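Local coordinates for protein urocanate hydratase (Paenibacillus sp. Soil724D2, PDB 7NED) that probably adds water to thiourocanate with the help of bound NAD+ during bacterial breakdown of ergothioneine, and also takes up urocanate in its active site, at residues Gln19-Arg24 and Thr495-Gly500; Thr139-Gln144 and Asn377-Asn382; Ile363-Glu368 and Gly422-Pro427; Leu413-Met418 and Gly426-Ser431. One frame throughout, in Å; residues are numbered along the deposited sequence.

Contact 1 (Gln19-Arg24 and Thr495-Gly500)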
loop_
_atom_site.group_PDB
_atom_site.type_symbol
_atom_site.label_atom_id
_atom_site.label_comp_id
_atom_site.label_asym_id
_atom_site.label_seq_id
_atom_site.Cartn_x
_atom_site.Cartn_y
_atom_site.Cartn_z
ATOM N N GLN A 19 3.224 25.084 -5.515
ATOM C CA GLN A 19 2.498 24.995 -4.263
ATOM C C GLN A 19 1.106 25.605 -4.419
ATOM O O GLN A 19 0.106 25.037 -3.965
ATOM C CB GLN A 19 3.270 25.718 -3.160
ATOM C CG GLN A 19 4.728 25.223 -2.932
ATOM C CD GLN A 19 5.741 25.974 -3.775
ATOM O OE1 GLN A 19 5.530 26.227 -4.960
ATOM N NE2 GLN A 19 6.847 26.346 -3.158
ATOM N N GLU A 20 1.034 26.756 -5.071
ATOM C CA GLU A 20 -0.261 27.404 -5.281
ATOM C C GLU A 20 -1.230 26.482 -6.022
ATOM O O GLU A 20 -2.445 26.465 -5.744
ATOM C CB GLU A 20 -0.045 28.701 -6.057
ATOM C CG GLU A 20 -1.331 29.494 -6.345
ATOM C CD GLU A 20 -1.818 30.305 -5.131
ATOM O OE1 GLU A 20 -0.988 30.641 -4.255
ATOM O OE2 GLU A 20 -3.031 30.641 -5.071
ATOM N N ALA A 21 -0.716 25.723 -6.995
ATOM C CA ALA A 21 -1.575 24.849 -7.778
ATOM C C ALA A 21 -2.263 23.835 -6.878
ATOM O O ALA A 21 -3.484 23.637 -6.961
ATOM C CB ALA A 21 -0.774 24.147 -8.885
ATOM N N LEU A 22 -1.501 23.223 -5.962
ATOM C CA LEU A 22 -2.104 22.247 -5.074
ATOM C C LEU A 22 -3.118 22.906 -4.153
ATOM O O LEU A 22 -4.157 22.310 -3.858
ATOM C CB LEU A 22 -1.028 21.515 -4.253
ATOM C CG LEU A 22 0.026 20.826 -5.133
ATOM C CD1 LEU A 22 1.102 20.108 -4.268
ATOM C CD2 LEU A 22 -0.628 19.848 -6.147
ATOM N N LEU A 23 -2.808 24.106 -3.647
ATOM C CA LEU A 23 -3.762 24.812 -2.781
ATOM C C LEU A 23 -5.054 25.102 -3.537
ATOM O O LEU A 23 -6.162 24.880 -3.025
ATOM C CB LEU A 23 -3.151 26.128 -2.263
ATOM C CG LEU A 23 -4.106 27.016 -1.440
ATOM C CD1 LEU A 23 -4.624 26.231 -0.200
ATOM C CD2 LEU A 23 -3.408 28.294 -1.029
ATOM N N ARG A 24 -4.932 25.556 -4.771
ATOM C CA ARG A 24 -6.144 25.837 -5.542
ATOM C C ARG A 24 -6.904 24.574 -5.895
ATOM O O ARG A 24 -8.131 24.608 -6.024
ATOM C CB ARG A 24 -5.788 26.611 -6.802
ATOM C CG ARG A 24 -5.319 28.003 -6.454
ATOM C CD ARG A 24 -5.125 28.855 -7.704
ATOM N NE ARG A 24 -4.569 30.155 -7.322
ATOM C CZ ARG A 24 -4.573 31.229 -8.114
ATOM N NH1 ARG A 24 -5.096 31.170 -9.353
ATOM N NH2 ARG A 24 -4.052 32.360 -7.669
ATOM N N THR A 495 -0.499 14.136 -9.381
ATOM C CA THR A 495 -0.781 15.479 -9.908
ATOM C C THR A 495 0.533 16.080 -10.367
ATOM O O THR A 495 1.573 15.898 -9.708
ATOM C CB THR A 495 -1.415 16.386 -8.842
ATOM O OG1 THR A 495 -2.668 15.824 -8.437
ATOM C CG2 THR A 495 -1.633 17.772 -9.377
ATOM N N LEU A 496 0.484 16.761 -11.509
ATOM C CA LEU A 496 1.608 17.488 -12.089
ATOM C C LEU A 496 1.200 18.930 -12.280
ATOM O O LEU A 496 0.035 19.212 -12.590
ATOM C CB LEU A 496 2.032 16.905 -13.434
ATOM C CG LEU A 496 2.670 15.515 -13.306
ATOM C CD1 LEU A 496 2.585 14.808 -14.659
ATOM C CD2 LEU A 496 4.146 15.647 -12.847
ATOM N N VAL A 497 2.154 19.842 -12.099
ATOM C CA VAL A 497 1.901 21.266 -12.318
ATOM C C VAL A 497 2.750 21.682 -13.501
ATOM O O VAL A 497 3.986 21.611 -13.445
ATOM C CB VAL A 497 2.228 22.114 -11.083
ATOM C CG1 VAL A 497 1.901 23.607 -11.381
ATOM C CG2 VAL A 497 1.482 21.597 -9.864
ATOM N N ALA A 498 2.093 22.078 -14.574
ATOM C CA ALA A 498 2.769 22.632 -15.745
ATOM C C ALA A 498 2.828 24.139 -15.528
ATOM O O ALA A 498 1.924 24.879 -15.923
ATOM C CB ALA A 498 2.022 22.266 -17.021
ATOM N N ASP A 499 3.875 24.590 -14.845
ATOM C CA ASP A 499 4.030 25.994 -14.511
ATOM C C ASP A 499 4.888 26.737 -15.515
ATOM O O ASP A 499 5.227 27.898 -15.282
ATOM C CB ASP A 499 4.607 26.158 -13.085
ATOM C CG ASP A 499 6.016 25.615 -12.945
ATOM O OD1 ASP A 499 6.583 25.103 -13.939
ATOM O OD2 ASP A 499 6.583 25.727 -11.822
ATOM N N GLY A 500 5.223 26.115 -16.630
ATOM C CA GLY A 500 5.979 26.777 -17.659
ATOM C C GLY A 500 7.484 26.608 -17.609
ATOM O O GLY A 500 8.142 26.829 -18.632
#
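A21 points its methyl group straight at V497, and the two branches of the valine straddle it. V497 CG2 lies 3.5 Å from A21 CB, and V497 CG1 follows at 3.7 Å from the same A21 CB. With CG1 anti to the backbone N (chi1 -179°) and CG2 beside that N, both valine methyls are presented to the helix surface, and the small alanine lets the backbones come as near as 6.7 Å between A21 CA and V497 CA. One residue on in the helix and two back in the strand, the touch is lighter and differently oriented. L22 and T495 run past each other in opposite senses, and only their ends meet, L22 CD2 lying 4.0 Å from T495 CG2. The threonine thus turns its methyl to the leucine and its hydroxyl elsewhere: OG1 is hydrogen-bonded to NE2 of Q128, which precedes the urocanate-pocket residue Y129 in sequence. On another side of the helix, one turn apart, R24 NE donates to E20 OE2 at 2.8 Å. E20 OE2 accepts on its anti lone pair and lies close to the guanidinium plane of R24; it also forms a salt bridge with R13, so that two arginines share one oxygen. The contact joins the N-terminal helix 17-31 to strand 490-498 of the large mixed sheet. That strand runs between strands 475-480 and 428-441; T495 and V497 face helix 17-31, whereas L496 and A498 pack on helix 502-525.

Contact 2 (Thr139-Gln144 and Asn377-Asn382)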
loop_
_atom_site.group_PDB
_atom_site.type_symbol
_atom_site.label_atom_id
_atom_site.label_comp_id
_atom_site.label_asym_id
_atom_site.label_seq_id
_atom_site.Cartn_x
_atom_site.Cartn_y
_atom_site.Cartn_z
ATOM N N THR A 139 -18.048 7.549 -19.103
ATOM C CA THR A 139 -19.414 7.058 -19.267
ATOM C C THR A 139 -19.839 7.105 -20.730
ATOM O O THR A 139 -20.483 6.180 -21.246
ATOM C CB THR A 139 -20.346 7.910 -18.399
ATOM O OG1 THR A 139 -19.831 7.904 -17.047
ATOM C CG2 THR A 139 -21.773 7.360 -18.411
ATOM N N TYR A 140 -19.499 8.186 -21.411
ATOM C CA TYR A 140 -19.794 8.277 -22.829
ATOM C C TYR A 140 -19.100 7.146 -23.604
ATOM O O TYR A 140 -19.713 6.508 -24.480
ATOM C CB TYR A 140 -19.401 9.678 -23.296
ATOM C CG TYR A 140 -19.384 9.888 -24.787
ATOM C CD1 TYR A 140 -18.211 9.794 -25.503
ATOM C CD2 TYR A 140 -20.567 10.179 -25.479
ATOM C CE1 TYR A 140 -18.200 9.987 -26.886
ATOM C CE2 TYR A 140 -20.563 10.366 -26.845
ATOM C CZ TYR A 140 -19.382 10.282 -27.540
ATOM O OH TYR A 140 -19.363 10.469 -28.898
ATOM N N GLU A 141 -17.843 6.844 -23.261
ATOM C CA GLU A 141 -17.143 5.732 -23.913
ATOM C C GLU A 141 -17.781 4.387 -23.570
ATOM O O GLU A 141 -17.773 3.466 -24.393
ATOM C CB GLU A 141 -15.657 5.708 -23.513
ATOM C CG GLU A 141 -14.755 6.843 -24.083
ATOM C CD GLU A 141 -14.888 7.062 -25.604
ATOM O OE1 GLU A 141 -14.889 8.260 -26.048
ATOM O OE2 GLU A 141 -15.002 6.043 -26.334
ATOM N N ILE A 142 -18.326 4.238 -22.362
ATOM C CA ILE A 142 -19.107 3.030 -22.068
ATOM C C ILE A 142 -20.309 2.939 -22.997
ATOM O O ILE A 142 -20.571 1.889 -23.602
ATOM C CB ILE A 142 -19.558 2.996 -20.595
ATOM C CG1 ILE A 142 -18.369 2.858 -19.652
ATOM C CG2 ILE A 142 -20.573 1.854 -20.383
ATOM C CD1 ILE A 142 -18.713 3.178 -18.185
ATOM N N PHE A 143 -21.099 4.023 -23.065
ATOM C CA PHE A 143 -22.280 4.011 -23.925
ATOM C C PHE A 143 -21.897 3.758 -25.382
ATOM O O PHE A 143 -22.560 2.970 -26.076
ATOM C CB PHE A 143 -23.048 5.325 -23.785
ATOM C CG PHE A 143 -23.716 5.508 -22.439
ATOM C CD1 PHE A 143 -23.985 4.423 -21.623
ATOM C CD2 PHE A 143 -24.085 6.764 -22.002
ATOM C CE1 PHE A 143 -24.605 4.599 -20.372
ATOM C CE2 PHE A 143 -24.704 6.942 -20.748
ATOM C CZ PHE A 143 -24.954 5.850 -19.939
ATOM N N GLN A 144 -20.793 4.363 -25.854
ATOM C CA GLN A 144 -20.395 4.158 -27.251
ATOM C C GLN A 144 -19.906 2.736 -27.504
ATOM O O GLN A 144 -20.165 2.175 -28.578
ATOM C CB GLN A 144 -19.331 5.164 -27.692
ATOM C CG GLN A 144 -19.875 6.607 -27.833
ATOM C CD GLN A 144 -20.960 6.768 -28.908
ATOM O OE1 GLN A 144 -22.054 6.200 -28.804
ATOM N NE2 GLN A 144 -20.673 7.574 -29.921
ATOM N N ASN A 377 -6.424 11.349 -34.538
ATOM C CA ASN A 377 -7.079 10.615 -33.460
ATOM C C ASN A 377 -8.517 11.090 -33.457
ATOM O O ASN A 377 -8.856 12.086 -32.821
ATOM C CB ASN A 377 -6.397 10.885 -32.123
ATOM C CG ASN A 377 -7.055 10.162 -30.985
ATOM O OD1 ASN A 377 -8.225 9.780 -31.063
ATOM N ND2 ASN A 377 -6.300 9.951 -29.915
ATOM N N GLU A 378 -9.367 10.413 -34.235
ATOM C CA GLU A 378 -10.711 10.933 -34.395
ATOM C C GLU A 378 -11.519 10.800 -33.109
ATOM O O GLU A 378 -12.473 11.563 -32.898
ATOM C CB GLU A 378 -11.399 10.236 -35.571
ATOM C CG GLU A 378 -11.026 10.860 -36.908
ATOM C CD GLU A 378 -11.490 10.048 -38.120
ATOM O OE1 GLU A 378 -12.626 9.520 -38.098
ATOM O OE2 GLU A 378 -10.720 9.946 -39.103
ATOM N N VAL A 379 -11.139 9.871 -32.230
ATOM C CA VAL A 379 -11.864 9.704 -30.975
ATOM C C VAL A 379 -11.695 10.932 -30.093
ATOM O O VAL A 379 -12.682 11.551 -29.676
ATOM C CB VAL A 379 -11.413 8.422 -30.260
ATOM C CG1 VAL A 379 -12.181 8.246 -28.961
ATOM C CG2 VAL A 379 -11.664 7.245 -31.174
ATOM N N ILE A 380 -10.446 11.290 -29.775
ATOM C CA ILE A 380 -10.242 12.473 -28.949
ATOM C C ILE A 380 -10.755 13.716 -29.651
ATOM O O ILE A 380 -11.270 14.635 -28.997
ATOM C CB ILE A 380 -8.771 12.639 -28.509
ATOM C CG1 ILE A 380 -8.706 13.692 -27.385
ATOM C CG2 ILE A 380 -7.840 13.109 -29.642
ATOM C CD1 ILE A 380 -9.428 13.293 -26.082
ATOM N N ALA A 381 -10.623 13.780 -30.982
ATOM C CA ALA A 381 -11.109 14.958 -31.717
ATOM C C ALA A 381 -12.615 15.113 -31.573
ATOM O O ALA A 381 -13.116 16.208 -31.295
ATOM C CB ALA A 381 -10.721 14.859 -33.194
ATOM N N ASN A 382 -13.351 14.021 -31.757
ATOM C CA ASN A 382 -14.786 14.020 -31.486
ATOM C C ASN A 382 -15.076 14.448 -30.052
ATOM O O ASN A 382 -15.941 15.297 -29.814
ATOM C CB ASN A 382 -15.365 12.625 -31.751
ATOM C CG ASN A 382 -16.826 12.480 -31.289
ATOM O OD1 ASN A 382 -17.133 11.709 -30.339
ATOM N ND2 ASN A 382 -17.729 13.229 -31.929
#
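Y140 and N382 reach toward each other from two helices and meet through a single hydrogen bond, the backbones staying well apart, with 9.7 Å between E141 CA and V379 CA. The tyrosine OH donates to N382 OD1 at 2.9 Å. The approach lies in the carbonyl plane, on a lone pair of the oxygen, with a C=O...O angle of 145°. Both side chains carry CG anti to their backbone N, which extends each toward the other helix. The amide meets the phenol at the ring's edge, its plane turned 33° from that of the ring. This is the tight part of the contact. Q144 CG lies 3.7 Å above one face of the Y140 ring, A175 and L178 of helix 172-178 also pack on the tyrosine, and W383 meets it with its own ring, so the aromatic group is firmly bedded. Helix 133-150 belongs to the Rossmann-like region and helix 378-390 to the C-terminal region, so the bond bridges two parts of the urocanase fold. N377 is the N-cap of the second helix: its OD1 accepts from I380 N at 3.0 Å, nearly straight at 170° although the donor stands above the carbonyl plane. The solvent side is much looser. There the chain of E141, bent at chi2, brings OE1 no nearer than 4.0 Å to CG1 of the exposed V379, while a weak hydrogen bond from Q137 NE2 reaches the same carboxylate oxygen.

Contact 3 (Ile363-Glu368 and Gly422-Pro427)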
loop_
_atom_site.group_PDB
_atom_site.type_symbol
_atom_site.label_atom_id
_atom_site.label_comp_id
_atom_site.label_asym_id
_atom_site.label_seq_id
_atom_site.Cartn_x
_atom_site.Cartn_y
_atom_site.Cartn_z
ATOM N N ILE A 363 -8.546 26.748 -21.102
ATOM C CA ILE A 363 -9.048 25.448 -21.544
ATOM C C ILE A 363 -9.304 25.477 -23.043
ATOM O O ILE A 363 -8.922 24.554 -23.768
ATOM C CB ILE A 363 -10.315 25.058 -20.745
ATOM C CG1 ILE A 363 -9.962 24.871 -19.267
ATOM C CG2 ILE A 363 -10.992 23.771 -21.309
ATOM C CD1 ILE A 363 -8.911 23.752 -18.979
ATOM N N HIS A 364 -9.916 26.563 -23.550
ATOM C CA HIS A 364 -10.269 26.586 -24.969
ATOM C C HIS A 364 -9.028 26.597 -25.856
ATOM O O HIS A 364 -9.019 25.979 -26.932
ATOM C CB HIS A 364 -11.178 27.782 -25.264
ATOM C CG HIS A 364 -12.580 27.588 -24.766
ATOM N ND1 HIS A 364 -13.499 28.615 -24.679
ATOM C CD2 HIS A 364 -13.228 26.469 -24.353
ATOM C CE1 HIS A 364 -14.647 28.141 -24.225
ATOM N NE2 HIS A 364 -14.511 26.842 -24.017
ATOM N N ALA A 365 -7.967 27.274 -25.426
ATOM C CA ALA A 365 -6.720 27.213 -26.185
ATOM C C ALA A 365 -6.155 25.790 -26.218
ATOM O O ALA A 365 -5.609 25.352 -27.248
ATOM C CB ALA A 365 -5.690 28.191 -25.594
ATOM N N ILE A 366 -6.260 25.054 -25.103
ATOM C CA ILE A 366 -5.759 23.683 -25.123
ATOM C C ILE A 366 -6.659 22.813 -25.991
ATOM O O ILE A 366 -6.177 21.918 -26.703
ATOM C CB ILE A 366 -5.626 23.136 -23.687
ATOM C CG1 ILE A 366 -4.639 24.003 -22.885
ATOM C CG2 ILE A 366 -5.178 21.669 -23.719
ATOM C CD1 ILE A 366 -4.587 23.672 -21.374
ATOM N N ASP A 367 -7.941 23.064 -25.958
ATOM C CA ASP A 367 -8.880 22.377 -26.804
ATOM C C ASP A 367 -8.453 22.537 -28.258
ATOM O O ASP A 367 -8.301 21.621 -28.950
ATOM C CB ASP A 367 -10.297 22.943 -26.638
ATOM C CG ASP A 367 -11.005 22.478 -25.373
ATOM O OD1 ASP A 367 -10.644 21.456 -24.808
ATOM O OD2 ASP A 367 -11.952 23.158 -24.990
ATOM N N GLU A 368 -8.176 23.751 -28.664
ATOM C CA GLU A 368 -7.778 24.011 -30.031
ATOM C C GLU A 368 -6.448 23.331 -30.371
ATOM O O GLU A 368 -6.276 22.833 -31.439
ATOM C CB GLU A 368 -7.784 25.486 -30.348
ATOM C CG GLU A 368 -9.166 26.051 -30.510
ATOM C CD GLU A 368 -9.947 25.485 -31.708
ATOM O OE1 GLU A 368 -9.380 25.017 -32.680
ATOM O OE2 GLU A 368 -11.155 25.512 -31.706
ATOM N N GLY A 422 3.417 32.279 -22.686
ATOM C CA GLY A 422 2.286 33.162 -22.484
ATOM C C GLY A 422 1.101 32.899 -23.391
ATOM O O GLY A 422 0.235 33.763 -23.530
ATOM N N LYS A 423 1.033 31.746 -24.032
ATOM C CA LYS A 423 -0.177 31.411 -24.766
ATOM C C LYS A 423 -1.302 30.954 -23.854
ATOM O O LYS A 423 -2.443 30.860 -24.308
ATOM C CB LYS A 423 0.092 30.346 -25.825
ATOM C CG LYS A 423 1.009 30.806 -26.946
ATOM C CD LYS A 423 1.167 29.705 -27.972
ATOM C CE LYS A 423 2.184 30.071 -29.016
ATOM N NZ LYS A 423 2.272 28.946 -29.979
ATOM N N LEU A 424 -1.000 30.649 -22.598
ATOM C CA LEU A 424 -1.988 30.432 -21.554
ATOM C C LEU A 424 -1.733 31.472 -20.475
ATOM O O LEU A 424 -0.595 31.875 -20.262
ATOM C CB LEU A 424 -1.879 29.002 -20.968
ATOM C CG LEU A 424 -2.095 27.908 -22.017
ATOM C CD1 LEU A 424 -1.634 26.510 -21.556
ATOM C CD2 LEU A 424 -3.539 27.874 -22.401
ATOM N N GLN A 425 -2.786 31.881 -19.777
ATOM C CA GLN A 425 -2.662 32.975 -18.822
ATOM C C GLN A 425 -1.910 32.550 -17.580
ATOM O O GLN A 425 -1.280 33.383 -16.919
ATOM C CB GLN A 425 -4.042 33.468 -18.396
ATOM C CG GLN A 425 -4.889 33.974 -19.521
ATOM C CD GLN A 425 -4.954 35.480 -19.616
ATOM O OE1 GLN A 425 -4.192 36.205 -18.967
ATOM N NE2 GLN A 425 -5.870 35.958 -20.448
ATOM N N GLY A 426 -2.022 31.285 -17.207
ATOM C CA GLY A 426 -1.466 30.810 -15.967
ATOM C C GLY A 426 -1.182 29.332 -16.064
ATOM O O GLY A 426 -1.519 28.669 -17.054
ATOM N N PRO A 427 -0.585 28.775 -15.016
ATOM C CA PRO A 427 -0.205 27.360 -15.051
ATOM C C PRO A 427 -1.396 26.423 -15.147
ATOM O O PRO A 427 -2.539 26.768 -14.848
ATOM C CB PRO A 427 0.545 27.158 -13.722
ATOM C CG PRO A 427 1.051 28.539 -13.391
ATOM C CD PRO A 427 -0.081 29.455 -13.818
#
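A365 and L424 mark the closest backbone approach, their CA atoms 7.4 Å apart, where one side of helix 360-373 meets an irregular loop. That loop is the link between helix 407-420 and strand 428-441 in the α/β C-terminal region, and it folds back over the helix that follows strand 351-355. L424 carries nearly all of the apolar contact. Its CG is anti to the carbonyl carbon (chi1 -60°), which sends the forked end inward; both methyls touch I366, and CD2 also meets A365. CD2 of L424 sits 3.9 Å from A365 CB, and it is also 4.1 Å from I366 CG1. The other branch, L424 CD1, lies 4.1 Å from I366 CD1, and the two side chains cross at about a right angle. V415, M418 and V419 of helix 407-420 pack on the same leucine, which is thus wedged between two helices. Replacing L424 by an alanine would probably open a gap beside I366 and V415 and deprive the A365 methyl of its contact with CD2. Polar anchoring comes from the beginning of the helix, where D362 OD1 accepts a hydrogen bond from Q425 N. Nearer the surface, the K423 side chain leads away from the helix, while its carbonyl O lies 4.4 Å from A365 CB.

Contact 4 (Leu413-Met418 and Gly426-Ser431)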
loop_
_atom_site.group_PDB
_atom_site.type_symbol
_atom_site.label_atom_id
_atom_site.label_comp_id
_atom_site.label_asym_id
_atom_site.label_seq_id
_atom_site.Cartn_x
_atom_site.Cartn_y
_atom_site.Cartn_z
ATOM N N LEU A 413 3.619 18.365 -22.369
ATOM C CA LEU A 413 4.777 19.161 -22.788
ATOM C C LEU A 413 4.355 20.372 -23.641
ATOM O O LEU A 413 4.867 21.480 -23.448
ATOM C CB LEU A 413 5.770 18.288 -23.562
ATOM C CG LEU A 413 6.558 17.296 -22.689
ATOM C CD1 LEU A 413 7.448 16.445 -23.594
ATOM C CD2 LEU A 413 7.355 17.973 -21.584
ATOM N N ALA A 414 3.453 20.171 -24.610
ATOM C CA ALA A 414 2.943 21.307 -25.398
ATOM C C ALA A 414 2.315 22.354 -24.490
ATOM O O ALA A 414 2.602 23.550 -24.626
ATOM C CB ALA A 414 1.936 20.836 -26.453
ATOM N N VAL A 415 1.504 21.921 -23.519
ATOM C CA VAL A 415 0.812 22.872 -22.650
ATOM C C VAL A 415 1.812 23.627 -21.792
ATOM O O VAL A 415 1.686 24.847 -21.597
ATOM C CB VAL A 415 -0.236 22.155 -21.786
ATOM C CG1 VAL A 415 -0.690 23.045 -20.633
ATOM C CG2 VAL A 415 -1.446 21.708 -22.648
ATOM N N ASN A 416 2.810 22.912 -21.237
ATOM C CA ASN A 416 3.824 23.604 -20.454
ATOM C C ASN A 416 4.537 24.654 -21.295
ATOM O O ASN A 416 4.855 25.743 -20.805
ATOM C CB ASN A 416 4.838 22.608 -19.860
ATOM C CG ASN A 416 5.595 23.209 -18.703
ATOM O OD1 ASN A 416 4.986 23.660 -17.728
ATOM N ND2 ASN A 416 6.928 23.224 -18.795
ATOM N N GLN A 417 4.852 24.333 -22.542
ATOM C CA GLN A 417 5.455 25.366 -23.367
ATOM C C GLN A 417 4.482 26.525 -23.580
ATOM O O GLN A 417 4.892 27.696 -23.583
ATOM C CB GLN A 417 5.901 24.792 -24.691
ATOM C CG GLN A 417 6.542 25.815 -25.598
ATOM C CD GLN A 417 7.006 25.184 -26.881
ATOM O OE1 GLN A 417 7.060 23.964 -26.989
ATOM N NE2 GLN A 417 7.358 26.004 -27.857
ATOM N N MET A 418 3.187 26.223 -23.735
ATOM C CA MET A 418 2.217 27.303 -23.931
ATOM C C MET A 418 2.154 28.184 -22.704
ATOM O O MET A 418 1.971 29.403 -22.814
ATOM C CB MET A 418 0.829 26.735 -24.246
ATOM C CG MET A 418 0.798 25.885 -25.492
ATOM S SD MET A 418 -0.802 25.111 -25.817
ATOM C CE MET A 418 -1.953 26.489 -25.677
ATOM N N GLY A 426 -2.022 31.285 -17.207
ATOM C CA GLY A 426 -1.466 30.810 -15.967
ATOM C C GLY A 426 -1.182 29.332 -16.064
ATOM O O GLY A 426 -1.519 28.669 -17.054
ATOM N N PRO A 427 -0.585 28.775 -15.016
ATOM C CA PRO A 427 -0.205 27.360 -15.051
ATOM C C PRO A 427 -1.396 26.423 -15.147
ATOM O O PRO A 427 -2.539 26.768 -14.848
ATOM C CB PRO A 427 0.545 27.158 -13.722
ATOM C CG PRO A 427 1.051 28.539 -13.391
ATOM C CD PRO A 427 -0.081 29.455 -13.818
ATOM N N ILE A 428 -1.093 25.189 -15.530
ATOM C CA ILE A 428 -2.105 24.163 -15.755
ATOM C C ILE A 428 -1.762 22.968 -14.876
ATOM O O ILE A 428 -0.606 22.527 -14.831
ATOM C CB ILE A 428 -2.174 23.742 -17.236
ATOM C CG1 ILE A 428 -2.456 24.954 -18.141
ATOM C CG2 ILE A 428 -3.160 22.584 -17.424
ATOM C CD1 ILE A 428 -3.875 25.556 -17.962
ATOM N N ALA A 429 -2.750 22.444 -14.180
ATOM C CA ALA A 429 -2.533 21.236 -13.391
ATOM C C ALA A 429 -3.036 20.052 -14.192
ATOM O O ALA A 429 -4.098 20.134 -14.816
ATOM C CB ALA A 429 -3.263 21.316 -12.053
ATOM N N PHE A 430 -2.260 18.963 -14.194
ATOM C CA PHE A 430 -2.626 17.719 -14.856
ATOM C C PHE A 430 -2.873 16.635 -13.815
ATOM O O PHE A 430 -2.126 16.507 -12.841
ATOM C CB PHE A 430 -1.529 17.250 -15.805
ATOM C CG PHE A 430 -1.461 18.035 -17.084
ATOM C CD1 PHE A 430 -0.611 19.136 -17.204
ATOM C CD2 PHE A 430 -2.286 17.681 -18.169
ATOM C CE1 PHE A 430 -0.575 19.865 -18.418
ATOM C CE2 PHE A 430 -2.241 18.377 -19.340
ATOM C CZ PHE A 430 -1.398 19.491 -19.460
ATOM N N SER A 431 -3.911 15.843 -14.020
ATOM C CA SER A 431 -4.072 14.708 -13.116
ATOM C C SER A 431 -4.909 13.665 -13.844
ATOM O O SER A 431 -4.917 13.610 -15.081
ATOM C CB SER A 431 -4.670 15.162 -11.773
ATOM O OG SER A 431 -4.756 14.070 -10.838
#
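V415 carries the helix side of this contact, meeting first I428 and then F430 along the strand. P427 leads in, its backbone hydrogen-bonded to L356. At I428 the side chain crosses that of V415 at about a right angle, with CG1 of the isoleucine 3.6 Å from CG1 of the valine. V415 holds this methyl anti to its backbone N (chi1 165°), between the isoleucine and the ring that comes next. A429 belongs to the strand's other side and bonds through its backbone to V354. F430 returns to the helix and approaches V415 from the opposite direction. It meets the valine with its ring edge: CZ lies 3.7 Å from V415 CB, which is in the plane of the ring. F351, on the adjacent strand, meets the same ring nearly parallel. A serine in place of F430 would probably leave V415 with a gap beside CB and CG2 and deprive the F351 ring of its aromatic partner. At S431 the side chain is engaged elsewhere, its OG hydrogen-bonded to V494 O. Such packing is characteristic of an α/β layer, here a helix lying on the strand that follows it in a mixed sheet.

How the contacts relate
Contacts 1 and 4 are buried and lie on neighbouring strands of one mixed sheet, tied by a probable bond between A498 N and I428 O; contact 1 brings a helix to one face, contact 4 to the other. N416 of contact 4 also probably bonds G500 of contact 1. Contact 3 adjoins contact 4 and shares G426 and P427 with it, but its edge reaches the surface. These three meet across their segments through apolar groups. Contact 2 stands apart, its nearest atoms about 17 Å from contact 1 and about 8 Å from contact 3. Like contact 1 it joins different regions of the fold, but it is partly solvent-facing and depends on a hydrogen bond.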